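Local coordinates for protein diaminopropionate ammonia-lyase (Escherichia coli, PDB 4D9I) that catalyses the pyridoxal-phosphate-dependent elimination of both the L- and D-isomers of 2,3-diaminopropionate to pyruvate and ammonia, working as a homodimer, at residues 37-42 and 69-74; 82-87 and 196-201; 113-118 and 134-139. All blocks are in the same frame, centred on the assembly; numbering follows the deposited sequence.

Along the chain, contact 1 closes before the other two open, while contact 3 falls within the span contact 2 joins up. Contact 1 links two loops, residues 37-42 ahead of strand 47-49 with residues 69-74 after strand 61-66, both leading to or from the seven-stranded mixed sheet. Contact 2 packs helix 81-93 on helix 197-206, and contact 3 pairs two strands of the smaller, parallel sheet. The centres of contacts 2 and 3 lie about 13 Å apart and the two touch, Ile85 CG2 standing 3.7 Å from Phe115 CE2; the centre of contact 1 is about 18 to 19 Å from theirs. Helix 81-93 ties the helix pair to the small sheet of this fold type II enzyme.

Contact 1 of 3, residues 37-42 and 69-74; sequences QKIAGY and KRFGLN
Phe71 pushes the end of its ring against the turn formed by Ile39, Ala40, Gly41 and Tyr42, and most of the contact is apolar. Phe71 CE2 meets Ile39 CG2 at 3.3 Å, the two side chains crossing at about a right angle. The neighbouring ring atom, Phe71 CZ, lies 3.7 Å from Tyr42 CB and is also close to the edge of the tyrosine ring, near its plane. A chi1 of -71° sets Phe71 CG beside its own backbone N, anti to the carbonyl carbon; the end of the ring comes nearer to the turn.

Polar backbone groups border the same ring. Ala40 O lies at its edge, 3.4 Å from Phe71 CE2. One water joins the two main chains, donating to Gly41 O at 2.7 Å and accepting from Phe71 N at 3.0 Å; it also sits above the rim of one face of the Phe71 ring.

The charged part is Arg70, whose side chain runs beside that of Tyr42 and points the same way, the guanidinium and ring planes 31° apart. Arg70 NH1 comes 3.8 Å from Tyr42 CE1. Glu212 holds both tips, through a salt bridge to Arg70 NH2 and a hydrogen bond to Tyr42 OH, while Glu67 pairs with Arg70 NE.

Both loops are beta turns, type II from Ile39 to Tyr42, closed by Tyr42 N to Ile39 O, and type I' from Arg70 to Leu73. The contact is therefore one of turn against turn, joining two connecting loops of the fold type II architecture away from the annotated active-site residues.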
ATOM      1  N   GLN B  37     -17.376   5.955 -26.942  1.00 34.01           N
ATOM      2  CA  GLN B  37     -16.245   5.724 -27.863  1.00 35.88           C
ATOM      3  C   GLN B  37     -15.927   6.950 -28.765  1.00 37.07           C
ATOM      4  O   GLN B  37     -14.862   7.022 -29.403  1.00 37.82           O
ATOM      5  CB  GLN B  37     -16.560   4.493 -28.728  1.00 38.10           C
ATOM      6  CG  GLN B  37     -15.678   4.339 -29.963  1.00 41.17           C
ATOM      7  CD  GLN B  37     -16.461   4.010 -31.218  1.00 43.72           C
ATOM      8  OE1 GLN B  37     -17.313   4.795 -31.673  1.00 44.41           O
ATOM      9  NE2 GLN B  37     -16.158   2.851 -31.807  1.00 45.17           N
ATOM     10  N   LYS B  38     -16.847   7.910 -28.813  1.00 36.66           N
ATOM     11  CA  LYS B  38     -16.660   9.089 -29.668  1.00 38.45           C
ATOM     12  C   LYS B  38     -16.074  10.262 -28.896  1.00 37.61           C
ATOM     13  O   LYS B  38     -15.826  11.330 -29.460  1.00 39.01           O
ATOM     14  CB  LYS B  38     -17.984   9.499 -30.327  1.00 39.51           C
ATOM     15  CG  LYS B  38     -18.642   8.398 -31.139  1.00 40.86           C
ATOM     16  CD  LYS B  38     -20.016   8.829 -31.615  1.00 42.42           C
ATOM     17  CE  LYS B  38     -20.643   7.765 -32.500  1.00 44.26           C
ATOM     18  NZ  LYS B  38     -22.116   7.949 -32.593  1.00 45.26           N
ATOM     19  N   ILE B  39     -15.857  10.062 -27.602  1.00 35.43           N
ATOM     20  CA  ILE B  39     -15.344  11.121 -26.738  1.00 34.92           C
ATOM     21  C   ILE B  39     -13.827  11.043 -26.681  1.00 35.08           C
ATOM     22  O   ILE B  39     -13.276   9.952 -26.528  1.00 34.69           O
ATOM     23  CB  ILE B  39     -15.909  10.998 -25.299  1.00 32.82           C
ATOM     24  CG1 ILE B  39     -17.440  11.087 -25.303  1.00 32.57           C
ATOM     25  CG2 ILE B  39     -15.289  12.041 -24.377  1.00 32.49           C
ATOM     26  CD1 ILE B  39     -18.081  10.589 -24.014  1.00 31.11           C
ATOM     27  N   ALA B  40     -13.167  12.197 -26.794  1.00 35.95           N
ATOM     28  CA  ALA B  40     -11.706  12.290 -26.676  1.00 36.74           C
ATOM     29  C   ALA B  40     -11.221  11.670 -25.363  1.00 35.08           C
ATOM     30  O   ALA B  40     -11.729  11.994 -24.293  1.00 34.36           O
ATOM     31  CB  ALA B  40     -11.252  13.737 -26.773  1.00 38.05           C
ATOM     32  N   GLY B  41     -10.248  10.778 -25.463  1.00 34.88           N
ATOM     33  CA  GLY B  41      -9.671  10.140 -24.290  1.00 33.50           C
ATOM     34  C   GLY B  41     -10.304   8.820 -23.893  1.00 31.71           C
ATOM     35  O   GLY B  41      -9.880   8.214 -22.901  1.00 30.38           O
ATOM     36  N   TYR B  42     -11.308   8.365 -24.651  1.00 31.58           N
ATOM     37  CA  TYR B  42     -11.913   7.057 -24.373  1.00 30.75           C
ATOM     38  C   TYR B  42     -10.895   5.938 -24.438  1.00 31.10           C
ATOM     39  O   TYR B  42     -10.152   5.826 -25.426  1.00 32.56           O
ATOM     40  CB  TYR B  42     -13.063   6.702 -25.320  1.00 31.33           C
ATOM     41  CG  TYR B  42     -13.639   5.323 -25.022  1.00 30.48           C
ATOM     42  CD1 TYR B  42     -14.527   5.135 -23.962  1.00 29.06           C
ATOM     43  CD2 TYR B  42     -13.258   4.200 -25.771  1.00 31.42           C
ATOM     44  CE1 TYR B  42     -15.035   3.877 -23.668  1.00 28.43           C
ATOM     45  CE2 TYR B  42     -13.764   2.941 -25.488  1.00 30.89           C
ATOM     46  CZ  TYR B  42     -14.655   2.789 -24.432  1.00 29.57           C
ATOM     47  OH  TYR B  42     -15.161   1.545 -24.125  1.00 29.36           O
ATOM     48  N   LYS B  69      -9.472   5.040 -13.745  1.00 21.07           N
ATOM     49  CA  LYS B  69      -8.895   5.395 -15.055  1.00 22.71           C
ATOM     50  C   LYS B  69      -9.900   6.017 -16.054  1.00 22.26           C
ATOM     51  O   LYS B  69      -9.575   6.253 -17.212  1.00 23.65           O
ATOM     52  CB  LYS B  69      -8.221   4.183 -15.689  1.00 23.70           C
ATOM     53  CG  LYS B  69      -7.240   3.454 -14.769  1.00 24.62           C
ATOM     54  CD  LYS B  69      -6.112   4.349 -14.291  1.00 25.92           C
ATOM     55  CE  LYS B  69      -4.935   3.486 -13.859  1.00 27.58           C
ATOM     56  NZ  LYS B  69      -4.156   4.189 -12.817  1.00 29.04           N
ATOM     57  N   ARG B  70     -11.108   6.264 -15.603  1.00 20.87           N
ATOM     58  CA  ARG B  70     -12.189   6.729 -16.506  1.00 20.94           C
ATOM     59  C   ARG B  70     -12.012   8.223 -16.874  1.00 22.19           C
ATOM     60  O   ARG B  70     -12.295   9.090 -16.053  1.00 21.94           O
ATOM     61  CB  ARG B  70     -13.557   6.452 -15.850  1.00 18.98           C
ATOM     62  CG  ARG B  70     -14.809   6.707 -16.698  1.00 18.39           C
ATOM     63  CD  ARG B  70     -14.859   5.839 -17.942  1.00 19.10           C
ATOM     64  NE  ARG B  70     -15.025   4.411 -17.647  1.00 18.72           N
ATOM     65  CZ  ARG B  70     -15.023   3.458 -18.566  1.00 19.55           C
ATOM     66  NH1 ARG B  70     -14.785   3.768 -19.833  1.00 20.77           N
ATOM     67  NH2 ARG B  70     -15.213   2.191 -18.208  1.00 19.74           N
ATOM     68  N   PHE B  71     -11.531   8.496 -18.096  1.00 24.46           N
ATOM     69  CA  PHE B  71     -11.404   9.873 -18.660  1.00 27.09           C
ATOM     70  C   PHE B  71     -10.697  10.938 -17.835  1.00 28.47           C
ATOM     71  O   PHE B  71     -10.944  12.113 -18.057  1.00 31.68           O
ATOM     72  CB  PHE B  71     -12.776  10.452 -19.046  1.00 26.23           C
ATOM     73  CG  PHE B  71     -13.397   9.811 -20.249  1.00 26.64           C
ATOM     74  CD1 PHE B  71     -14.266   8.743 -20.106  1.00 25.17           C
ATOM     75  CD2 PHE B  71     -13.104  10.278 -21.534  1.00 29.05           C
ATOM     76  CE1 PHE B  71     -14.839   8.143 -21.213  1.00 26.07           C
ATOM     77  CE2 PHE B  71     -13.671   9.682 -22.654  1.00 29.49           C
ATOM     78  CZ  PHE B  71     -14.547   8.621 -22.490  1.00 28.31           C
ATOM     79  N   GLY B  72      -9.832  10.593 -16.894  1.00 29.05           N
ATOM     80  CA  GLY B  72      -9.221  11.661 -16.075  1.00 29.85           C
ATOM     81  C   GLY B  72     -10.089  12.158 -14.917  1.00 28.41           C
ATOM     82  O   GLY B  72      -9.663  13.009 -14.131  1.00 29.05           O
ATOM     83  N   LEU B  73     -11.283  11.581 -14.765  1.00 25.55           N
ATOM     84  CA  LEU B  73     -12.193  11.983 -13.682  1.00 24.56           C
ATOM     85  C   LEU B  73     -11.991  11.200 -12.362  1.00 23.02           C
ATOM     86  O   LEU B  73     -12.533  11.589 -11.327  1.00 22.52           O
ATOM     87  CB  LEU B  73     -13.667  11.931 -14.147  1.00 23.82           C
ATOM     88  CG  LEU B  73     -14.183  13.064 -15.044  1.00 25.79           C
ATOM     89  CD1 LEU B  73     -13.898  12.794 -16.505  1.00 27.61           C
ATOM     90  CD2 LEU B  73     -15.670  13.265 -14.895  1.00 24.81           C
ATOM     91  N   ASN B  74     -11.224  10.101 -12.403  1.00 22.58           N
ATOM     92  CA  ASN B  74     -10.903   9.312 -11.190  1.00 21.98           C
ATOM     93  C   ASN B  74     -12.116   8.581 -10.600  1.00 20.55           C
ATOM     94  O   ASN B  74     -12.085   8.157  -9.441  1.00 20.77           O
ATOM     95  CB  ASN B  74     -10.211  10.222 -10.131  1.00 23.48           C
ATOM     96  CG  ASN B  74      -9.188   9.490  -9.260  1.00 24.32           C
ATOM     97  OD1 ASN B  74      -8.893   8.327  -9.462  1.00 23.74           O
ATOM     98  ND2 ASN B  74      -8.640  10.201  -8.280  1.00 25.86           N
TER
HETATM   99  O   HOH W   1     -10.434   7.116 -20.494  1.00 27.15           O

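Contact 2 of 3, residues 82-87 and 196-201; sequences AYAIAQ and TKIPTW
Gln87 lies flat over the indole of Trp201, and its side chain can be followed across the ring atom by atom. Gln87 CB sits above the six-membered ring of Trp201, 3.4 Å from its centroid and almost on the normal, a close CH-pi contact. Gln87 CG comes next and lies over the five-membered ring, 3.7 Å from Trp201 CD2 and nearly as close to its other four atoms. The chain then bends at chi2 (-87°), which brings Gln87 CD to 3.5 Å from Trp201 NE1. At the tip, Gln87 OE1 is nearest NE1 and CD1, whereas Gln87 NE2 lies over Trp201 NE1 and CE2. Amide and indole planes are 4° apart, so the carboxamide is stacked on the ring and does not meet NE1 edge-on. Lys197 O lies over the opposite face of the indole, offset toward the rim, so that the ring is sandwiched between the glutamine and the backbone of its own helix.

The contact belongs to a helix-helix interface between helices 81-93 and 197-206: segments 82-87 and 197-201 cross at 130°, their axes 8.7 Å apart at closest. The small side chain of Ala84 marks the close approach of the two backbones, its CB 4.0 Å from Trp201 CB and in looser touch with Ile198 CG2. Leu88 and Glu91 of helix 81-93 also touch the side chain of Trp201. An alanine in place of Trp201 would probably open a gap under Gln87 CB and CG, where the indole was, and set the glutamine amide, deprived of the surface it stacks on, free to turn.

Tyr83 brings CD2 to 3.4 Å from Trp201 O, which lies in the plane of the ring at its edge; Phe35 meets the same tyrosine ring.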
ATOM      1  N   ALA B  82     -22.532  12.256 -18.289  1.00 21.07           N
ATOM      2  CA  ALA B  82     -22.285  12.776 -19.635  1.00 22.50           C
ATOM      3  C   ALA B  82     -23.294  12.276 -20.661  1.00 23.13           C
ATOM      4  O   ALA B  82     -23.687  13.028 -21.557  1.00 24.32           O
ATOM      5  CB  ALA B  82     -20.852  12.486 -20.088  1.00 22.17           C
ATOM      6  N   TYR B  83     -23.718  11.017 -20.526  1.00 22.99           N
ATOM      7  CA  TYR B  83     -24.699  10.428 -21.448  1.00 23.94           C
ATOM      8  C   TYR B  83     -26.043  11.148 -21.318  1.00 24.48           C
ATOM      9  O   TYR B  83     -26.660  11.511 -22.320  1.00 24.97           O
ATOM     10  CB  TYR B  83     -24.862   8.935 -21.181  1.00 24.09           C
ATOM     11  CG  TYR B  83     -25.594   8.154 -22.260  1.00 26.05           C
ATOM     12  CD1 TYR B  83     -25.259   8.291 -23.616  1.00 27.54           C
ATOM     13  CD2 TYR B  83     -26.579   7.224 -21.917  1.00 26.84           C
ATOM     14  CE1 TYR B  83     -25.917   7.552 -24.592  1.00 29.80           C
ATOM     15  CE2 TYR B  83     -27.227   6.470 -22.886  1.00 29.43           C
ATOM     16  CZ  TYR B  83     -26.893   6.641 -24.215  1.00 30.64           C
ATOM     17  OH  TYR B  83     -27.543   5.893 -25.160  1.00 33.81           O
ATOM     18  N   ALA B  84     -26.468  11.380 -20.080  1.00 23.62           N
ATOM     19  CA  ALA B  84     -27.693  12.103 -19.832  1.00 24.27           C
ATOM     20  C   ALA B  84     -27.631  13.536 -20.343  1.00 24.89           C
ATOM     21  O   ALA B  84     -28.591  14.035 -20.937  1.00 26.06           O
ATOM     22  CB  ALA B  84     -28.030  12.071 -18.355  1.00 24.20           C
ATOM     23  N   ILE B  85     -26.506  14.203 -20.122  1.00 24.58           N
ATOM     24  CA  ILE B  85     -26.349  15.586 -20.561  1.00 25.06           C
ATOM     25  C   ILE B  85     -26.403  15.712 -22.095  1.00 25.87           C
ATOM     26  O   ILE B  85     -27.046  16.628 -22.656  1.00 26.76           O
ATOM     27  CB  ILE B  85     -25.100  16.216 -19.903  1.00 25.06           C
ATOM     28  CG1 ILE B  85     -25.471  16.613 -18.462  1.00 25.36           C
ATOM     29  CG2 ILE B  85     -24.647  17.456 -20.667  1.00 26.22           C
ATOM     30  CD1 ILE B  85     -24.393  16.335 -17.448  1.00 25.30           C
ATOM     31  N   ALA B  86     -25.750  14.776 -22.772  1.00 25.25           N
ATOM     32  CA  ALA B  86     -25.763  14.729 -24.229  1.00 26.31           C
ATOM     33  C   ALA B  86     -27.167  14.391 -24.742  1.00 27.20           C
ATOM     34  O   ALA B  86     -27.636  14.994 -25.705  1.00 28.41           O
ATOM     35  CB  ALA B  86     -24.742  13.707 -24.731  1.00 26.62           C
ATOM     36  N   GLN B  87     -27.836  13.430 -24.098  1.00 26.45           N
ATOM     37  CA  GLN B  87     -29.227  13.109 -24.438  1.00 27.97           C
ATOM     38  C   GLN B  87     -30.147  14.337 -24.320  1.00 28.79           C
ATOM     39  O   GLN B  87     -30.973  14.611 -25.205  1.00 30.65           O
ATOM     40  CB  GLN B  87     -29.761  11.969 -23.564  1.00 27.50           C
ATOM     41  CG  GLN B  87     -29.104  10.597 -23.782  1.00 27.56           C
ATOM     42  CD  GLN B  87     -29.761   9.791 -24.892  1.00 29.85           C
ATOM     43  OE1 GLN B  87     -29.475   8.602 -25.070  1.00 31.11           O
ATOM     44  NE2 GLN B  87     -30.635  10.417 -25.627  1.00 30.87           N
ATOM     45  N   THR B 196     -37.820  10.575 -13.898  1.00 35.78           N
ATOM     46  CA  THR B 196     -37.198   9.268 -14.178  1.00 34.65           C
ATOM     47  C   THR B 196     -36.432   9.190 -15.509  1.00 33.20           C
ATOM     48  O   THR B 196     -35.665   8.252 -15.720  1.00 31.99           O
ATOM     49  CB  THR B 196     -38.210   8.116 -14.194  1.00 36.25           C
ATOM     50  OG1 THR B 196     -39.117   8.330 -15.268  1.00 37.16           O
ATOM     51  CG2 THR B 196     -38.962   7.965 -12.866  1.00 38.06           C
ATOM     52  N   LYS B 197     -36.660  10.151 -16.405  1.00 33.21           N
ATOM     53  CA  LYS B 197     -36.014  10.140 -17.721  1.00 32.10           C
ATOM     54  C   LYS B 197     -34.485  10.247 -17.607  1.00 29.77           C
ATOM     55  O   LYS B 197     -33.743   9.439 -18.176  1.00 28.56           O
ATOM     56  CB  LYS B 197     -36.578  11.269 -18.568  1.00 33.24           C
ATOM     57  CG  LYS B 197     -36.111  11.298 -20.021  1.00 33.52           C
ATOM     58  CD  LYS B 197     -36.740  12.475 -20.760  1.00 34.65           C
ATOM     59  CE  LYS B 197     -36.018  13.773 -20.393  1.00 34.40           C
ATOM     60  NZ  LYS B 197     -36.572  14.952 -21.126  1.00 35.61           N
ATOM     61  N   ILE B 198     -34.038  11.250 -16.860  1.00 29.02           N
ATOM     62  CA  ILE B 198     -32.617  11.511 -16.669  1.00 27.39           C
ATOM     63  C   ILE B 198     -31.899  10.360 -15.925  1.00 26.30           C
ATOM     64  O   ILE B 198     -30.926   9.825 -16.443  1.00 25.32           O
ATOM     65  CB  ILE B 198     -32.370  12.928 -16.068  1.00 27.64           C
ATOM     66  CG1 ILE B 198     -32.690  13.995 -17.123  1.00 28.33           C
ATOM     67  CG2 ILE B 198     -30.924  13.068 -15.551  1.00 26.18           C
ATOM     68  CD1 ILE B 198     -33.074  15.361 -16.572  1.00 29.52           C
ATOM     69  N   PRO B 199     -32.394   9.936 -14.737  1.00 26.78           N
ATOM     70  CA  PRO B 199     -31.731   8.780 -14.077  1.00 25.83           C
ATOM     71  C   PRO B 199     -31.726   7.473 -14.887  1.00 25.61           C
ATOM     72  O   PRO B 199     -30.823   6.675 -14.740  1.00 24.47           O
ATOM     73  CB  PRO B 199     -32.550   8.567 -12.791  1.00 27.06           C
ATOM     74  CG  PRO B 199     -33.727   9.440 -12.892  1.00 28.57           C
ATOM     75  CD  PRO B 199     -33.440  10.528 -13.884  1.00 28.20           C
ATOM     76  N   THR B 200     -32.741   7.244 -15.717  1.00 26.86           N
ATOM     77  CA  THR B 200     -32.704   6.131 -16.653  1.00 27.03           C
ATOM     78  C   THR B 200     -31.487   6.245 -17.586  1.00 25.84           C
ATOM     79  O   THR B 200     -30.728   5.274 -17.742  1.00 25.46           O
ATOM     80  CB  THR B 200     -34.022   6.040 -17.455  1.00 29.00           C
ATOM     81  OG1 THR B 200     -35.103   5.784 -16.545  1.00 30.37           O
ATOM     82  CG2 THR B 200     -33.964   4.912 -18.482  1.00 29.46           C
ATOM     83  N   TRP B 201     -31.274   7.422 -18.183  1.00 25.61           N
ATOM     84  CA  TRP B 201     -30.120   7.594 -19.071  1.00 24.84           C
ATOM     85  C   TRP B 201     -28.831   7.360 -18.337  1.00 23.26           C
ATOM     86  O   TRP B 201     -27.897   6.739 -18.871  1.00 22.48           O
ATOM     87  CB  TRP B 201     -30.089   8.975 -19.701  1.00 25.27           C
ATOM     88  CG  TRP B 201     -31.056   9.182 -20.850  1.00 27.09           C
ATOM     89  CD1 TRP B 201     -31.433   8.263 -21.818  1.00 28.34           C
ATOM     90  CD2 TRP B 201     -31.757  10.420 -21.205  1.00 28.27           C
ATOM     91  NE1 TRP B 201     -32.316   8.823 -22.710  1.00 29.78           N
ATOM     92  CE2 TRP B 201     -32.541  10.119 -22.405  1.00 29.74           C
ATOM     93  CE3 TRP B 201     -31.808  11.707 -20.672  1.00 28.18           C
ATOM     94  CZ2 TRP B 201     -33.344  11.074 -23.017  1.00 30.89           C
ATOM     95  CZ3 TRP B 201     -32.621  12.658 -21.302  1.00 29.34           C
ATOM     96  CH2 TRP B 201     -33.365  12.348 -22.450  1.00 30.70           C
TER

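Contact 3 of 3, residues 113-118 and 134-139; sequences MTFATT and LGQNAV
Phe115 and Ala138 sit side by side on one face of the sheet, in the buried part of the pairing between residues 113-118 and 134-139. Here the backbone is gripped closely: Phe115 N donates to Asn137 O at 2.8 Å, and Phe115 O accepts from Val139 N at the same length. The CA of Ala138 also approaches Phe115 O, at 3.2 Å, in a CA-H...O contact. Thr117 N to Val139 O carries the ladder one step further.

On this face the phenylalanine ring stands with Phe115 CE2 3.9 Å from Gln136 CB, its plane steeply inclined, at 75°, to the glutamine amide. Helix 122-133 covers this side, with Val127 against Phe115 and Ala131 against Ala138. Strand 114-118, helix 122-133 and strand 137-142 make a beta-alpha-beta unit, its two strands parallel and adjacent within the four-stranded sheet; Asp120, inferred to be the proton acceptor for the L-isomer, comes two residues after the end of the first strand.

The other face, bearing Thr114, Ala116, Asn137 and Val139, is more open at its start. Asn137 is exposed; of its side chain, CB touches Thr114, 3.7 Å from OG1. Further in, Thr114 CG2 meets Val139 CG2, and Trp184 packs against both residues.

At the start of the ladder Asn137 N donates to Met113 O at 3.0 Å, and the side chain of Gln136 adds a bond to the same residue. Gln136 OE1 accepts a short, nearly straight bond from Met113 N (2.7 Å, 176°), and Gln136 NE2 donates to Leu134 O at 3.0 Å, from above the carbonyl plane. These two bonds fix the rotation of the amide within the Schellman motif, with Gly135 as its C-prime residue, that ends helix 122-133.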
ATOM      1  N   MET B 113     -28.009  25.827 -22.190  1.00 42.91           N
ATOM      2  CA  MET B 113     -28.654  25.121 -21.076  1.00 40.91           C
ATOM      3  C   MET B 113     -27.830  25.294 -19.794  1.00 39.60           C
ATOM      4  O   MET B 113     -26.606  25.425 -19.852  1.00 39.58           O
ATOM      5  CB  MET B 113     -28.773  23.617 -21.385  1.00 39.31           C
ATOM      6  CG  MET B 113     -29.750  23.239 -22.497  1.00 40.57           C
ATOM      7  SD  MET B 113     -30.058  21.448 -22.593  1.00 39.65           S
ATOM      8  CE  MET B 113     -31.285  21.247 -21.297  1.00 39.22           C
ATOM      9  N   THR B 114     -28.509  25.290 -18.647  1.00 38.50           N
ATOM     10  CA  THR B 114     -27.849  25.280 -17.347  1.00 37.79           C
ATOM     11  C   THR B 114     -28.262  24.031 -16.592  1.00 35.36           C
ATOM     12  O   THR B 114     -29.449  23.818 -16.321  1.00 35.32           O
ATOM     13  CB  THR B 114     -28.176  26.543 -16.534  1.00 40.51           C
ATOM     14  OG1 THR B 114     -27.797  27.687 -17.298  1.00 42.79           O
ATOM     15  CG2 THR B 114     -27.416  26.551 -15.213  1.00 40.86           C
ATOM     16  N   PHE B 115     -27.278  23.191 -16.294  1.00 33.21           N
ATOM     17  CA  PHE B 115     -27.524  21.938 -15.585  1.00 31.58           C
ATOM     18  C   PHE B 115     -27.280  22.092 -14.099  1.00 32.43           C
ATOM     19  O   PHE B 115     -26.184  22.471 -13.689  1.00 33.06           O
ATOM     20  CB  PHE B 115     -26.639  20.823 -16.145  1.00 29.33           C
ATOM     21  CG  PHE B 115     -26.915  20.524 -17.581  1.00 28.89           C
ATOM     22  CD1 PHE B 115     -28.106  19.913 -17.950  1.00 28.62           C
ATOM     23  CD2 PHE B 115     -26.008  20.889 -18.565  1.00 29.17           C
ATOM     24  CE1 PHE B 115     -28.383  19.647 -19.282  1.00 28.91           C
ATOM     25  CE2 PHE B 115     -26.283  20.645 -19.905  1.00 29.40           C
ATOM     26  CZ  PHE B 115     -27.462  20.010 -20.263  1.00 29.01           C
ATOM     27  N   ALA B 116     -28.279  21.742 -13.300  1.00 32.72           N
ATOM     28  CA  ALA B 116     -28.214  21.945 -11.848  1.00 34.22           C
ATOM     29  C   ALA B 116     -28.216  20.612 -11.108  1.00 33.10           C
ATOM     30  O   ALA B 116     -29.018  19.719 -11.404  1.00 31.69           O
ATOM     31  CB  ALA B 116     -29.354  22.833 -11.381  1.00 36.86           C
ATOM     32  N   THR B 117     -27.304  20.480 -10.144  1.00 33.29           N
ATOM     33  CA  THR B 117     -27.037  19.187  -9.558  1.00 32.23           C
ATOM     34  C   THR B 117     -26.553  19.293  -8.121  1.00 33.75           C
ATOM     35  O   THR B 117     -25.779  20.184  -7.799  1.00 34.91           O
ATOM     36  CB  THR B 117     -25.971  18.469 -10.417  1.00 30.17           C
ATOM     37  OG1 THR B 117     -26.530  18.201 -11.714  1.00 29.90           O
ATOM     38  CG2 THR B 117     -25.513  17.174  -9.785  1.00 28.71           C
ATOM     39  N   THR B 118     -27.028  18.381  -7.274  1.00 34.30           N
ATOM     40  CA  THR B 118     -26.451  18.122  -5.949  1.00 35.86           C
ATOM     41  C   THR B 118     -25.577  16.863  -5.979  1.00 33.44           C
ATOM     42  O   THR B 118     -25.922  15.872  -6.620  1.00 31.48           O
ATOM     43  CB  THR B 118     -27.526  17.987  -4.846  1.00 38.90           C
ATOM     44  OG1 THR B 118     -28.085  19.274  -4.561  1.00 41.78           O
ATOM     45  CG2 THR B 118     -26.909  17.447  -3.559  1.00 40.25           C
ATOM     46  N   LEU B 134     -19.440  20.553 -23.557  1.00 35.78           N
ATOM     47  CA  LEU B 134     -20.475  20.926 -24.516  1.00 37.24           C
ATOM     48  C   LEU B 134     -20.764  22.431 -24.593  1.00 39.13           C
ATOM     49  O   LEU B 134     -21.687  22.865 -25.304  1.00 40.54           O
ATOM     50  CB  LEU B 134     -21.766  20.127 -24.259  1.00 35.54           C
ATOM     51  CG  LEU B 134     -21.606  18.616 -24.456  1.00 34.69           C
ATOM     52  CD1 LEU B 134     -22.950  17.912 -24.354  1.00 33.87           C
ATOM     53  CD2 LEU B 134     -20.916  18.289 -25.779  1.00 36.53           C
ATOM     54  N   GLY B 135     -19.975  23.229 -23.880  1.00 40.17           N
ATOM     55  CA  GLY B 135     -20.170  24.692 -23.883  1.00 42.60           C
ATOM     56  C   GLY B 135     -21.458  25.146 -23.217  1.00 41.60           C
ATOM     57  O   GLY B 135     -22.020  26.190 -23.564  1.00 43.29           O
ATOM     58  N   GLN B 136     -21.929  24.354 -22.257  1.00 39.23           N
ATOM     59  CA  GLN B 136     -23.137  24.667 -21.485  1.00 38.94           C
ATOM     60  C   GLN B 136     -22.727  25.088 -20.072  1.00 39.37           C
ATOM     61  O   GLN B 136     -21.548  25.044 -19.729  1.00 40.17           O
ATOM     62  CB  GLN B 136     -24.081  23.452 -21.428  1.00 36.91           C
ATOM     63  CG  GLN B 136     -24.447  22.828 -22.776  1.00 36.67           C
ATOM     64  CD  GLN B 136     -25.014  23.828 -23.771  1.00 39.20           C
ATOM     65  OE1 GLN B 136     -25.898  24.623 -23.438  1.00 40.25           O
ATOM     66  NE2 GLN B 136     -24.508  23.792 -25.009  1.00 39.97           N
ATOM     67  N   ASN B 137     -23.694  25.512 -19.264  1.00 39.63           N
ATOM     68  CA  ASN B 137     -23.429  25.894 -17.876  1.00 40.03           C
ATOM     69  C   ASN B 137     -23.818  24.812 -16.871  1.00 37.51           C
ATOM     70  O   ASN B 137     -24.704  24.001 -17.136  1.00 36.12           O
ATOM     71  CB  ASN B 137     -24.137  27.209 -17.551  1.00 42.57           C
ATOM     72  CG  ASN B 137     -23.538  28.384 -18.295  1.00 45.38           C
ATOM     73  OD1 ASN B 137     -24.174  28.961 -19.167  1.00 46.51           O
ATOM     74  ND2 ASN B 137     -22.302  28.733 -17.962  1.00 46.86           N
ATOM     75  N   ALA B 138     -23.137  24.782 -15.731  1.00 37.46           N
ATOM     76  CA  ALA B 138     -23.508  23.884 -14.656  1.00 35.65           C
ATOM     77  C   ALA B 138     -23.463  24.576 -13.295  1.00 37.61           C
ATOM     78  O   ALA B 138     -22.590  25.406 -13.039  1.00 39.89           O
ATOM     79  CB  ALA B 138     -22.631  22.635 -14.666  1.00 33.12           C
ATOM     80  N   VAL B 139     -24.407  24.229 -12.427  1.00 37.32           N
ATOM     81  CA  VAL B 139     -24.456  24.771 -11.058  1.00 39.52           C
ATOM     82  C   VAL B 139     -24.568  23.600 -10.077  1.00 38.18           C
ATOM     83  O   VAL B 139     -25.597  22.936  -9.999  1.00 37.10           O
ATOM     84  CB  VAL B 139     -25.603  25.806 -10.867  1.00 42.04           C
ATOM     85  CG1 VAL B 139     -25.563  26.415  -9.470  1.00 45.02           C
ATOM     86  CG2 VAL B 139     -25.503  26.925 -11.894  1.00 43.22           C
TER